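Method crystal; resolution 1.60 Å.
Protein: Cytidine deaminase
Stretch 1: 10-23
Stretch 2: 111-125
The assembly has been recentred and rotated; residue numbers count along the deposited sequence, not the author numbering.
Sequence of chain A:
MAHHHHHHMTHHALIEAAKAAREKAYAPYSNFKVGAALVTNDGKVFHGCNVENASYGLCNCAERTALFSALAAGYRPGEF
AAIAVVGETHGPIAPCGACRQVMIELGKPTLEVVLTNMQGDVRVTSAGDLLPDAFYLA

Stretch 1 10-23: THHALIEAAKAARE
Stretch 2 111-125: LEVVLTNMQGDVRVT

No clear direct hydrogen bond joins the helix to the hairpin in this contact of cytidine deaminase; the polar link is carried by a single water. That water accepts from Lys-19 NZ at 2.6 Å, donates to Asn-117 O at 2.6 Å and accepts from Gly-120 N at 2.9 Å, so it ties the lysine ammonium to the backbone of the turn. The example illustrates how a helix can rest on a β-hairpin through apolar packing, with polar groups serving mainly at the ends.

The helix, residues 11-22, has phi/psi near -63/-40 and regular i to i+4 backbone bonds. Thr-10 (chi1 p, phi/psi -79/163) caps its start, Thr-10 OG1 accepting from Ala-13 N at 3.0 Å. In the hairpin, strand 112-116 runs antiparallel to the strand reaching 125: Val-113 N and O bond Thr-125 O and N, both at 2.8 Å, and Leu-115 N and O bond Arg-123 O and N at 2.8 and 2.9 Å. The turn is braced by Asn-117 (chi1 p), whose OD1 accepts from Gln-119 N and Asp-121 N, each at 3.0 Å, while its ND2 donates to Asp-121 OD2 at 2.8 Å. Gly-120 takes positive phi (80/7). Thr-116 OG1 donates to Asp-121 O at 2.8 Å.

The helix axis passes 9.7 Å from that of strand 112-116 at -63°. Successive helical turns set the register: CA of His-11 lies 7.2 Å from CA of Val-114, CA of Ile-15 lies 7.5 Å from CA of Thr-116, and CA of Lys-19 lies 8.2 Å from CA of Met-118. All three helix residues have chi1 m and point toward the hairpin.

At the first level, Val-114 CG2 (chi1 t) sits over one face of the His-11 ring, 3.9 Å from its centroid and 19° off the normal, a CH-pi contact. Glu-112 (chi1 and chi2 t) meets the ring edge, with His-11 CE1 3.1 Å from Glu-112 OE1. Ile-15 (chi2 t) forms the apolar centre: its CD1 reaches Val-114 CG1 at 3.8 Å and Val-122 CG2 at 3.9 Å, and its CG2 meets Thr-116 CG2 at 3.7 Å.

Farther along, Lys-19 is extended, chi2 to chi4 all t, placing CE 3.7 Å from Asn-117 O. Met-118 (m, m, m) starts sideways, but its end comes nearer: SD lies over one face of the Arg-22 guanidinium, and CE is 3.7 Å from Arg-22 NH1. Arg-22 holds chi1 to chi3 at t.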

# COMPACT_ATOMS: atom_id res chain seq x y z
N THR A 10 -23.33 21.98 -6.73
CA THR A 10 -24.17 21.48 -5.64
C THR A 10 -23.68 20.10 -5.18
O THR A 10 -22.92 19.43 -5.89
CB THR A 10 -25.65 21.38 -6.06
OG1 THR A 10 -25.79 20.42 -7.12
CG2 THR A 10 -26.17 22.73 -6.55
N HIS A 11 -24.10 19.67 -3.99
CA HIS A 11 -23.83 18.31 -3.54
C HIS A 11 -24.43 17.30 -4.51
O HIS A 11 -23.80 16.28 -4.82
CB HIS A 11 -24.37 18.06 -2.13
CG HIS A 11 -23.58 18.72 -1.05
ND1 HIS A 11 -22.33 19.28 -1.26
CD2 HIS A 11 -23.84 18.89 0.27
CE1 HIS A 11 -21.87 19.78 -0.13
NE2 HIS A 11 -22.76 19.55 0.82
N HIS A 12 -25.63 17.60 -5.00
CA HIS A 12 -26.31 16.74 -5.97
C HIS A 12 -25.51 16.56 -7.25
O HIS A 12 -25.39 15.44 -7.76
CB HIS A 12 -27.71 17.26 -6.30
CG HIS A 12 -28.44 16.42 -7.30
ND1 HIS A 12 -28.51 16.75 -8.64
CD2 HIS A 12 -29.10 15.25 -7.16
CE1 HIS A 12 -29.20 15.82 -9.28
NE2 HIS A 12 -29.57 14.90 -8.41
N ALA A 13 -24.98 17.66 -7.78
CA ALA A 13 -24.16 17.64 -8.99
C ALA A 13 -22.87 16.85 -8.78
O ALA A 13 -22.45 16.11 -9.68
CB ALA A 13 -23.86 19.05 -9.45
N LEU A 14 -22.24 17.03 -7.62
CA LEU A 14 -20.98 16.32 -7.30
C LEU A 14 -21.23 14.81 -7.16
O LEU A 14 -20.41 14.00 -7.59
CB LEU A 14 -20.36 16.87 -6.01
CG LEU A 14 -18.89 17.33 -5.95
CD1 LEU A 14 -18.27 16.98 -4.60
CD2 LEU A 14 -17.99 16.87 -7.09
N ILE A 15 -22.36 14.45 -6.56
CA ILE A 15 -22.74 13.04 -6.43
C ILE A 15 -22.98 12.41 -7.80
O ILE A 15 -22.54 11.29 -8.07
CB ILE A 15 -23.98 12.86 -5.51
CG1 ILE A 15 -23.57 13.04 -4.04
CG2 ILE A 15 -24.64 11.50 -5.74
CD1 ILE A 15 -24.75 13.36 -3.09
N GLU A 16 -23.66 13.14 -8.68
CA GLU A 16 -23.89 12.65 -10.04
C GLU A 16 -22.58 12.41 -10.80
O GLU A 16 -22.47 11.46 -11.57
CB GLU A 16 -24.82 13.59 -10.84
CG GLU A 16 -26.31 13.50 -10.44
CD GLU A 16 -26.85 12.05 -10.45
OE1 GLU A 16 -26.74 11.37 -11.50
OE2 GLU A 16 -27.38 11.60 -9.40
N ALA A 17 -21.59 13.27 -10.57
CA ALA A 17 -20.26 13.08 -11.16
C ALA A 17 -19.54 11.86 -10.57
O ALA A 17 -18.87 11.12 -11.29
CB ALA A 17 -19.43 14.36 -11.02
N ALA A 18 -19.69 11.64 -9.26
CA ALA A 18 -19.11 10.47 -8.60
C ALA A 18 -19.71 9.17 -9.13
O ALA A 18 -19.00 8.18 -9.32
CB ALA A 18 -19.28 10.57 -7.09
N LYS A 19 -21.01 9.17 -9.39
CA LYS A 19 -21.68 8.00 -9.98
C LYS A 19 -21.21 7.74 -11.42
O LYS A 19 -21.05 6.60 -11.82
CB LYS A 19 -23.20 8.15 -9.92
CG LYS A 19 -23.77 8.13 -8.52
CD LYS A 19 -25.29 8.30 -8.50
CE LYS A 19 -25.81 8.08 -7.10
NZ LYS A 19 -27.29 8.20 -7.01
N ALA A 20 -20.99 8.81 -12.18
CA ALA A 20 -20.45 8.67 -13.53
C ALA A 20 -19.02 8.11 -13.50
O ALA A 20 -18.67 7.28 -14.33
CB ALA A 20 -20.50 10.01 -14.30
N ALA A 21 -18.22 8.57 -12.53
CA ALA A 21 -16.86 8.07 -12.28
C ALA A 21 -16.87 6.57 -11.97
O ALA A 21 -16.10 5.80 -12.54
CB ALA A 21 -16.22 8.84 -11.13
N ARG A 22 -17.79 6.17 -11.09
CA ARG A 22 -17.95 4.79 -10.64
C ARG A 22 -18.12 3.82 -11.81
O ARG A 22 -17.61 2.70 -11.75
CB ARG A 22 -19.13 4.67 -9.67
CG ARG A 22 -19.43 3.26 -9.19
CD ARG A 22 -20.50 3.24 -8.10
NE ARG A 22 -20.95 1.88 -7.82
CZ ARG A 22 -21.91 1.24 -8.48
NH1 ARG A 22 -22.56 1.85 -9.47
NH2 ARG A 22 -22.24 -0.01 -8.16
N GLU A 23 -18.81 4.26 -12.86
CA GLU A 23 -19.06 3.40 -14.02
C GLU A 23 -17.79 2.93 -14.73
O GLU A 23 -17.79 1.92 -15.42
CB GLU A 23 -19.99 4.11 -15.02
CG GLU A 23 -21.42 4.28 -14.53
CD GLU A 23 -22.10 2.95 -14.25
OE1 GLU A 23 -22.39 2.66 -13.06
OE2 GLU A 23 -22.33 2.18 -15.21
N LEU A 111 -11.37 19.68 4.41
CA LEU A 111 -11.97 19.23 3.15
C LEU A 111 -13.37 18.67 3.39
O LEU A 111 -13.55 17.83 4.26
CB LEU A 111 -11.10 18.17 2.46
CG LEU A 111 -11.69 17.54 1.19
CD1 LEU A 111 -11.62 18.49 0.02
CD2 LEU A 111 -11.01 16.21 0.85
N GLU A 112 -14.35 19.16 2.62
CA GLU A 112 -15.72 18.67 2.71
C GLU A 112 -15.83 17.33 2.01
O GLU A 112 -15.39 17.19 0.87
CB GLU A 112 -16.69 19.68 2.10
CG GLU A 112 -18.16 19.27 2.15
CD GLU A 112 -19.09 20.29 1.53
OE1 GLU A 112 -18.96 20.58 0.32
OE2 GLU A 112 -19.98 20.81 2.25
N VAL A 113 -16.40 16.35 2.69
CA VAL A 113 -16.52 14.99 2.17
C VAL A 113 -18.00 14.61 2.13
O VAL A 113 -18.67 14.58 3.16
CB VAL A 113 -15.71 13.99 3.05
CG1 VAL A 113 -15.86 12.57 2.52
CG2 VAL A 113 -14.23 14.39 3.11
N VAL A 114 -18.51 14.37 0.92
CA VAL A 114 -19.91 14.02 0.70
C VAL A 114 -19.99 12.51 0.41
O VAL A 114 -19.53 12.05 -0.64
CB VAL A 114 -20.52 14.80 -0.51
CG1 VAL A 114 -21.99 14.45 -0.72
CG2 VAL A 114 -20.33 16.32 -0.34
N LEU A 115 -20.57 11.76 1.35
CA LEU A 115 -20.64 10.30 1.23
C LEU A 115 -22.04 9.87 0.86
O LEU A 115 -23.01 10.36 1.44
CB LEU A 115 -20.22 9.63 2.54
CG LEU A 115 -18.83 10.02 3.04
CD1 LEU A 115 -18.63 9.47 4.44
CD2 LEU A 115 -17.76 9.56 2.04
N THR A 116 -22.15 8.96 -0.09
CA THR A 116 -23.46 8.51 -0.55
C THR A 116 -23.46 7.05 -1.03
O THR A 116 -22.42 6.39 -1.03
CB THR A 116 -24.05 9.49 -1.61
OG1 THR A 116 -25.45 9.22 -1.81
CG2 THR A 116 -23.32 9.41 -2.94
N ASN A 117 -24.62 6.55 -1.41
CA ASN A 117 -24.73 5.22 -1.99
C ASN A 117 -25.57 5.31 -3.24
O ASN A 117 -25.74 6.40 -3.79
CB ASN A 117 -25.29 4.21 -0.98
CG ASN A 117 -26.67 4.60 -0.47
OD1 ASN A 117 -27.28 5.54 -0.97
ND2 ASN A 117 -27.15 3.89 0.55
N MET A 118 -26.11 4.18 -3.70
CA MET A 118 -26.91 4.15 -4.91
C MET A 118 -28.40 4.22 -4.61
O MET A 118 -29.23 3.98 -5.50
CB MET A 118 -26.59 2.89 -5.73
CG MET A 118 -25.14 2.79 -6.20
SD MET A 118 -24.59 4.19 -7.20
CE MET A 118 -25.47 3.93 -8.74
N GLN A 119 -28.75 4.57 -3.37
CA GLN A 119 -30.14 4.59 -2.92
C GLN A 119 -30.56 5.91 -2.28
O GLN A 119 -31.53 5.96 -1.53
CB GLN A 119 -30.39 3.45 -1.92
CG GLN A 119 -30.07 2.06 -2.44
CD GLN A 119 -30.22 1.03 -1.36
OE1 GLN A 119 -31.33 0.54 -1.10
NE2 GLN A 119 -29.11 0.69 -0.69
N GLY A 120 -29.82 6.98 -2.56
CA GLY A 120 -30.15 8.32 -2.06
C GLY A 120 -29.77 8.67 -0.63
O GLY A 120 -30.15 9.73 -0.13
N ASP A 121 -29.02 7.80 0.05
CA ASP A 121 -28.56 8.10 1.41
C ASP A 121 -27.28 8.92 1.38
O ASP A 121 -26.30 8.53 0.73
CB ASP A 121 -28.36 6.82 2.21
CG ASP A 121 -29.61 5.95 2.23
OD1 ASP A 121 -30.65 6.40 2.75
OD2 ASP A 121 -29.54 4.82 1.70
N VAL A 122 -27.30 10.06 2.06
CA VAL A 122 -26.20 11.03 2.02
C VAL A 122 -25.79 11.43 3.43
O VAL A 122 -26.64 11.65 4.29
CB VAL A 122 -26.58 12.31 1.23
CG1 VAL A 122 -25.43 13.34 1.24
CG2 VAL A 122 -26.95 11.97 -0.19
N ARG A 123 -24.49 11.49 3.69
CA ARG A 123 -24.01 12.25 4.83
C ARG A 123 -22.81 13.11 4.46
O ARG A 123 -22.00 12.75 3.60
CB ARG A 123 -23.72 11.38 6.06
CG ARG A 123 -22.50 10.51 5.99
CD ARG A 123 -22.36 9.75 7.29
NE ARG A 123 -21.04 9.11 7.44
CZ ARG A 123 -20.03 9.64 8.12
NH1 ARG A 123 -20.15 10.82 8.72
NH2 ARG A 123 -18.88 8.98 8.21
N VAL A 124 -22.74 14.27 5.09
CA VAL A 124 -21.69 15.23 4.83
C VAL A 124 -20.78 15.30 6.05
O VAL A 124 -21.24 15.44 7.19
CB VAL A 124 -22.24 16.63 4.42
CG1 VAL A 124 -21.09 17.60 4.11
CG2 VAL A 124 -23.16 16.51 3.21
N THR A 125 -19.49 15.18 5.80
CA THR A 125 -18.53 15.20 6.87
C THR A 125 -17.27 15.95 6.39
O THR A 125 -17.32 16.64 5.37
CB THR A 125 -18.26 13.77 7.42
OG1 THR A 125 -17.37 13.83 8.54
CG2 THR A 125 -17.71 12.83 6.33
O HOH W 1 -27.86 7.78 -4.48